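Local coordinates for VP5 (Halorubrum pleomorphic virus 6, PDB 6QGL), which probably acts as the envelope membrane fusion protein of this haloarchaeal pleomorphic virus, at residues Asn166-Thr171 and Thr182-Arg187; Val202-Lys207 and Met227-Trp232. One frame throughout, in Å; residues are numbered along the deposited sequence.

Contact 1 of 2, residues Asn166-Thr171 and Thr182-Arg187; sequences NTLKDT and TLLTFR
A beta hairpin carries this contact: strands 166-174 and 180-189 run antiparallel, at 147° over the two segments. Thr167, Lys169 and Thr171 form hydrogen-bonded pairs with Arg187, Thr185 and Leu183. Each pair makes two backbone bonds. The straightest is Thr185 N to Lys169 O, 2.8 Å and 172° at the hydrogen, with the donor in the carbonyl plane. Leu168-Phe186 and Asp170-Leu184 are the non-hydrogen-bonded pairs between them.

The hairpin forms one side of a four-stranded antiparallel sheet lying on helix 97-140, with 166-174 as the edge strand. Leu168, Leu184 and Phe186 point to the face that meets this helix, on Val127, Arg128 and Leu130. Leu168 spans two neighbours obliquely. Its CD1 is 4.1 Å from Leu184 CD1, and its CD2 reaches the edge of the Phe186 ring, 3.9 Å from Phe186 CD1. Asn166 OD1 comes obliquely to the same ring, 3.3 Å from Phe186 CZ, and is hydrogen-bonded to His188 ND1. Asp170 OD1 lies 3.5 Å from Leu184 CD2.

The other face is more polar. Thr171 and Thr185 meet diagonally across the strands, OG1 to OG1 at 2.7 Å. Both hydroxyls are anti to their own carbonyl carbons, and either could be the donor. Thr185 OG1 also bonds Asn205 ND2. Lys169 and Arg187 run alongside each other in the same direction, with CD to CD at 4.1 Å. Their like charges stay apart, Lys169 NZ to Arg187 NH2 at 5.2 Å. Each forms a salt bridge to Glu203, whose carboxylate probably offsets the repulsion.

Contact 2 of 2, residues Val202-Lys207 and Met227-Trp232; sequences VEYNPK and MKFSEW
The chain leaves strand 201-204 at Asn205 and passes the first turn of helix 229-257, where the CA atoms of Pro206 and Trp232 are 5.0 Å apart. Lys228 is the N-cap residue, and its O accepts the N-H of Trp232 at 3.0 Å. Just before it, Met227 has left-handed backbone angles.

Tyr204 is the main side chain from the strand. Its CG is flanked by both the backbone N and the carbonyl carbon (chi1 69°), which places the ring against the start of the helix. Its OH lies 2.7 Å from Met227 O, at the edge of the ring. Thr217 O is also within reach, in a weak bond. The Met227 side chain crosses the tyrosine at about a right angle, with Met227 CE 3.6 Å from Tyr204 OH.

Residues 205-208 link strand 201-204 to strand 209-213, the last hairpin of the four-stranded sheet. Asn205 OD1 takes the N-H of Glu208 and, weakly, that of Lys207, while its ND2 is held by Thr185 OG1. The link runs past Phe229, whose CG is anti to its backbone N (chi1 171°). Asn205 O lies in the plane of the Phe229 ring at its edge, 3.3 Å from Phe229 CD1. The Phe229 and Tyr204 side chains pass antiparallel, with Phe229 CB 3.9 Å from Tyr204 CD2. Pro206 lies alongside Trp232, with Pro206 CG 4.0 Å from Trp232 CE3. On helix 97-140, Phe119 and Trp123 touch both residues, and the Trp123 ring meets that of Trp232 edge-to-face.

Overall arrangement
Contact 1 comes wholly before contact 2 along the chain, and their centres are 12 Å apart. They share the antiparallel sheet in which strands 180-189 and 201-204 are neighbours. Contact 1 pairs the first two strands, and contact 2 ties the end of the third to the start of helix 229-257. Side-chain bonds from strand 180-189 to segment 202-207 join them. Both also pack on helix 97-140. The small sheet is thus fixed to two long helices. All four segments belong to the envelope protein N-terminal family region of this probable fusion protein.

Contact 1 of 2, residues Asn166-Thr171 and Thr182-Arg187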
loop_
_atom_site.group_PDB
_atom_site.type_symbol
_atom_site.label_atom_id
_atom_site.label_comp_id
_atom_site.label_asym_id
_atom_site.label_seq_id
_atom_site.Cartn_x
_atom_site.Cartn_y
_atom_site.Cartn_z
ATOM N N ASN A 166 -7.516 27.027 2.816
ATOM C CA ASN A 166 -6.290 26.371 2.368
ATOM C C ASN A 166 -5.496 27.206 1.368
ATOM O O ASN A 166 -6.067 27.974 0.592
ATOM C CB ASN A 166 -6.598 25.019 1.712
ATOM C CG ASN A 166 -7.567 24.116 2.428
ATOM O OD1 ASN A 166 -7.540 23.964 3.655
ATOM N ND2 ASN A 166 -8.426 23.469 1.656
ATOM N N THR A 167 -4.172 27.003 1.365
ATOM C CA THR A 167 -3.216 27.616 0.449
ATOM C C THR A 167 -2.190 26.536 0.095
ATOM O O THR A 167 -1.572 25.961 0.997
ATOM C CB THR A 167 -2.542 28.863 1.068
ATOM O OG1 THR A 167 -3.518 29.696 1.697
ATOM C CG2 THR A 167 -1.759 29.675 0.042
ATOM N N LEU A 168 -2.046 26.230 -1.207
ATOM C CA LEU A 168 -1.066 25.252 -1.683
ATOM C C LEU A 168 0.150 26.038 -2.145
ATOM O O LEU A 168 0.129 26.654 -3.218
ATOM C CB LEU A 168 -1.621 24.342 -2.807
ATOM C CG LEU A 168 -2.934 23.587 -2.558
ATOM C CD1 LEU A 168 -3.192 22.578 -3.655
ATOM C CD2 LEU A 168 -2.945 22.888 -1.214
ATOM N N LYS A 169 1.178 26.086 -1.283
ATOM C CA LYS A 169 2.413 26.839 -1.504
ATOM C C LYS A 169 3.436 26.026 -2.279
ATOM O O LYS A 169 3.694 24.873 -1.934
ATOM C CB LYS A 169 3.008 27.305 -0.162
ATOM C CG LYS A 169 2.156 28.332 0.584
ATOM C CD LYS A 169 2.668 28.590 1.996
ATOM C CE LYS A 169 3.621 29.757 2.071
ATOM N NZ LYS A 169 4.173 29.929 3.439
ATOM N N ASP A 170 4.026 26.631 -3.323
ATOM C CA ASP A 170 5.056 25.986 -4.135
ATOM C C ASP A 170 6.373 25.982 -3.375
ATOM O O ASP A 170 6.863 27.042 -2.974
ATOM C CB ASP A 170 5.217 26.691 -5.496
ATOM C CG ASP A 170 4.124 26.415 -6.517
ATOM O OD1 ASP A 170 3.179 25.658 -6.193
ATOM O OD2 ASP A 170 4.220 26.942 -7.644
ATOM N N THR A 171 6.923 24.781 -3.149
ATOM C CA THR A 171 8.190 24.580 -2.448
ATOM C C THR A 171 9.134 23.827 -3.373
ATOM O O THR A 171 8.807 22.727 -3.818
ATOM C CB THR A 171 7.951 23.889 -1.095
ATOM O OG1 THR A 171 7.063 24.703 -0.329
ATOM C CG2 THR A 171 9.238 23.653 -0.309
ATOM N N THR A 182 8.514 20.707 -7.808
ATOM C CA THR A 182 7.601 21.533 -7.032
ATOM C C THR A 182 6.784 20.662 -6.080
ATOM O O THR A 182 5.870 19.948 -6.508
ATOM C CB THR A 182 6.751 22.448 -7.934
ATOM O OG1 THR A 182 7.609 23.277 -8.716
ATOM C CG2 THR A 182 5.803 23.329 -7.141
ATOM N N LEU A 183 7.140 20.715 -4.790
ATOM C CA LEU A 183 6.432 20.035 -3.710
ATOM C C LEU A 183 5.416 21.042 -3.177
ATOM O O LEU A 183 5.746 22.219 -3.008
ATOM C CB LEU A 183 7.417 19.603 -2.602
ATOM C CG LEU A 183 6.835 19.057 -1.284
ATOM C CD1 LEU A 183 6.296 17.644 -1.448
ATOM C CD2 LEU A 183 7.868 19.091 -0.185
ATOM N N LEU A 184 4.175 20.599 -2.955
ATOM C CA LEU A 184 3.145 21.498 -2.448
ATOM C C LEU A 184 3.127 21.477 -0.932
ATOM O O LEU A 184 2.976 20.416 -0.328
ATOM C CB LEU A 184 1.753 21.176 -3.029
ATOM C CG LEU A 184 1.586 21.257 -4.554
ATOM C CD1 LEU A 184 0.236 20.736 -4.975
ATOM C CD2 LEU A 184 1.784 22.676 -5.074
ATOM N N THR A 185 3.345 22.643 -0.320
ATOM C CA THR A 185 3.296 22.800 1.124
ATOM C C THR A 185 1.870 23.193 1.458
ATOM O O THR A 185 1.361 24.197 0.947
ATOM C CB THR A 185 4.362 23.783 1.614
ATOM O OG1 THR A 185 5.635 23.200 1.367
ATOM C CG2 THR A 185 4.236 24.096 3.102
ATOM N N PHE A 186 1.213 22.371 2.277
ATOM C CA PHE A 186 -0.164 22.607 2.670
ATOM C C PHE A 186 -0.264 23.575 3.841
ATOM O O PHE A 186 0.166 23.249 4.946
ATOM C CB PHE A 186 -0.881 21.281 2.985
ATOM C CG PHE A 186 -2.311 21.483 3.417
ATOM C CD1 PHE A 186 -3.316 21.695 2.480
ATOM C CD2 PHE A 186 -2.651 21.502 4.764
ATOM C CE1 PHE A 186 -4.634 21.917 2.883
ATOM C CE2 PHE A 186 -3.962 21.738 5.162
ATOM C CZ PHE A 186 -4.948 21.937 4.221
ATOM N N ARG A 187 -0.875 24.743 3.603
ATOM C CA ARG A 187 -1.148 25.749 4.628
ATOM C C ARG A 187 -2.664 25.823 4.813
ATOM O O ARG A 187 -3.399 25.783 3.828
ATOM C CB ARG A 187 -0.557 27.124 4.247
ATOM C CG ARG A 187 -0.844 28.234 5.265
ATOM C CD ARG A 187 -0.003 29.470 5.021
ATOM N NE ARG A 187 -0.342 30.558 5.941
ATOM C CZ ARG A 187 0.184 30.727 7.151
ATOM N NH1 ARG A 187 -0.190 31.749 7.908
ATOM N NH2 ARG A 187 1.081 29.867 7.619
#

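Contact 2 of 2, residues Val202-Lys207 and Met227-Trp232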
loop_
_atom_site.group_PDB
_atom_site.type_symbol
_atom_site.label_atom_id
_atom_site.label_comp_id
_atom_site.label_asym_id
_atom_site.label_seq_id
_atom_site.Cartn_x
_atom_site.Cartn_y
_atom_site.Cartn_z
ATOM N N VAL A 202 -2.054 25.817 10.432
ATOM C CA VAL A 202 -1.156 24.684 10.232
ATOM C C VAL A 202 -0.497 24.815 8.854
ATOM O O VAL A 202 -1.142 25.247 7.900
ATOM C CB VAL A 202 -1.809 23.294 10.493
ATOM C CG1 VAL A 202 -2.694 22.834 9.334
ATOM C CG2 VAL A 202 -0.756 22.239 10.829
ATOM N N GLU A 203 0.797 24.508 8.774
ATOM C CA GLU A 203 1.564 24.548 7.533
ATOM C C GLU A 203 2.593 23.439 7.589
ATOM O O GLU A 203 3.441 23.448 8.482
ATOM C CB GLU A 203 2.220 25.921 7.309
ATOM C CG GLU A 203 2.795 26.076 5.909
ATOM C CD GLU A 203 3.424 27.413 5.568
ATOM O OE1 GLU A 203 2.972 28.451 6.103
ATOM O OE2 GLU A 203 4.364 27.421 4.742
ATOM N N TYR A 204 2.489 22.459 6.672
ATOM C CA TYR A 204 3.391 21.307 6.627
ATOM C C TYR A 204 3.422 20.599 5.264
ATOM O O TYR A 204 2.652 20.930 4.358
ATOM C CB TYR A 204 3.064 20.310 7.767
ATOM C CG TYR A 204 1.751 19.572 7.618
ATOM C CD1 TYR A 204 0.542 20.185 7.936
ATOM C CD2 TYR A 204 1.721 18.233 7.238
ATOM C CE1 TYR A 204 -0.666 19.506 7.816
ATOM C CE2 TYR A 204 0.520 17.540 7.122
ATOM C CZ TYR A 204 -0.671 18.181 7.410
ATOM O OH TYR A 204 -1.850 17.489 7.293
ATOM N N ASN A 205 4.334 19.627 5.138
ATOM C CA ASN A 205 4.562 18.768 3.975
ATOM C C ASN A 205 5.274 17.492 4.481
ATOM O O ASN A 205 5.571 17.445 5.678
ATOM C CB ASN A 205 5.383 19.510 2.892
ATOM C CG ASN A 205 6.701 20.101 3.334
ATOM O OD1 ASN A 205 7.462 19.517 4.109
ATOM N ND2 ASN A 205 7.018 21.276 2.820
ATOM N N PRO A 206 5.590 16.460 3.652
ATOM C CA PRO A 206 6.283 15.280 4.202
ATOM C C PRO A 206 7.657 15.565 4.828
ATOM O O PRO A 206 8.102 14.781 5.661
ATOM C CB PRO A 206 6.407 14.346 2.992
ATOM C CG PRO A 206 5.355 14.786 2.053
ATOM C CD PRO A 206 5.314 16.275 2.212
ATOM N N LYS A 207 8.316 16.681 4.448
ATOM C CA LYS A 207 9.653 17.046 4.942
ATOM C C LYS A 207 9.672 17.697 6.328
ATOM O O LYS A 207 10.516 17.334 7.148
ATOM C CB LYS A 207 10.393 17.947 3.936
ATOM C CG LYS A 207 10.861 17.247 2.666
ATOM C CD LYS A 207 11.656 18.212 1.784
ATOM C CE LYS A 207 12.332 17.555 0.609
ATOM N NZ LYS A 207 13.487 16.720 1.027
ATOM N N MET A 227 -3.547 12.535 5.951
ATOM C CA MET A 227 -2.539 13.581 5.716
ATOM C C MET A 227 -1.649 13.731 6.955
ATOM O O MET A 227 -1.170 14.831 7.237
ATOM C CB MET A 227 -3.199 14.935 5.415
ATOM C CG MET A 227 -3.699 15.096 4.022
ATOM S SD MET A 227 -4.696 16.604 3.957
ATOM C CE MET A 227 -3.415 17.862 4.042
ATOM N N LYS A 228 -1.471 12.635 7.716
ATOM C CA LYS A 228 -0.698 12.609 8.952
ATOM C C LYS A 228 0.765 12.899 8.688
ATOM O O LYS A 228 1.411 12.163 7.936
ATOM C CB LYS A 228 -0.852 11.249 9.651
ATOM C CG LYS A 228 -2.109 11.107 10.496
ATOM C CD LYS A 228 -2.375 9.660 10.819
ATOM C CE LYS A 228 -3.112 9.465 12.112
ATOM N NZ LYS A 228 -3.367 8.023 12.370
ATOM N N PHE A 229 1.287 13.985 9.290
ATOM C CA PHE A 229 2.696 14.341 9.139
ATOM C C PHE A 229 3.584 13.222 9.674
ATOM O O PHE A 229 4.576 12.900 9.037
ATOM C CB PHE A 229 3.028 15.676 9.824
ATOM C CG PHE A 229 4.510 15.975 9.878
ATOM C CD1 PHE A 229 5.173 16.485 8.767
ATOM C CD2 PHE A 229 5.247 15.716 11.029
ATOM C CE1 PHE A 229 6.543 16.744 8.811
ATOM C CE2 PHE A 229 6.620 15.976 11.071
ATOM C CZ PHE A 229 7.254 16.508 9.969
ATOM N N SER A 230 3.223 12.628 10.828
ATOM C CA SER A 230 3.967 11.531 11.446
ATOM C C SER A 230 4.111 10.328 10.498
ATOM O O SER A 230 5.175 9.713 10.471
ATOM C CB SER A 230 3.318 11.112 12.762
ATOM O OG SER A 230 2.079 10.453 12.558
ATOM N N GLU A 231 3.059 10.024 9.703
ATOM C CA GLU A 231 3.065 8.922 8.738
ATOM C C GLU A 231 3.928 9.253 7.508
ATOM O O GLU A 231 4.796 8.456 7.133
ATOM C CB GLU A 231 1.626 8.537 8.331
ATOM C CG GLU A 231 0.897 7.695 9.371
ATOM C CD GLU A 231 -0.530 7.254 9.077
ATOM O OE1 GLU A 231 -1.037 6.390 9.828
ATOM O OE2 GLU A 231 -1.157 7.780 8.128
ATOM N N TRP A 232 3.699 10.434 6.901
ATOM C CA TRP A 232 4.421 10.909 5.717
ATOM C C TRP A 232 5.898 11.202 5.982
ATOM O O TRP A 232 6.741 10.876 5.144
ATOM C CB TRP A 232 3.720 12.133 5.111
ATOM C CG TRP A 232 2.476 11.783 4.352
ATOM C CD1 TRP A 232 1.213 11.674 4.852
ATOM C CD2 TRP A 232 2.387 11.458 2.961
ATOM N NE1 TRP A 232 0.336 11.320 3.854
ATOM C CE2 TRP A 232 1.028 11.186 2.680
ATOM C CE3 TRP A 232 3.323 11.394 1.915
ATOM C CZ2 TRP A 232 0.580 10.845 1.398
ATOM C CZ3 TRP A 232 2.882 11.041 0.650
ATOM C CH2 TRP A 232 1.524 10.775 0.400
#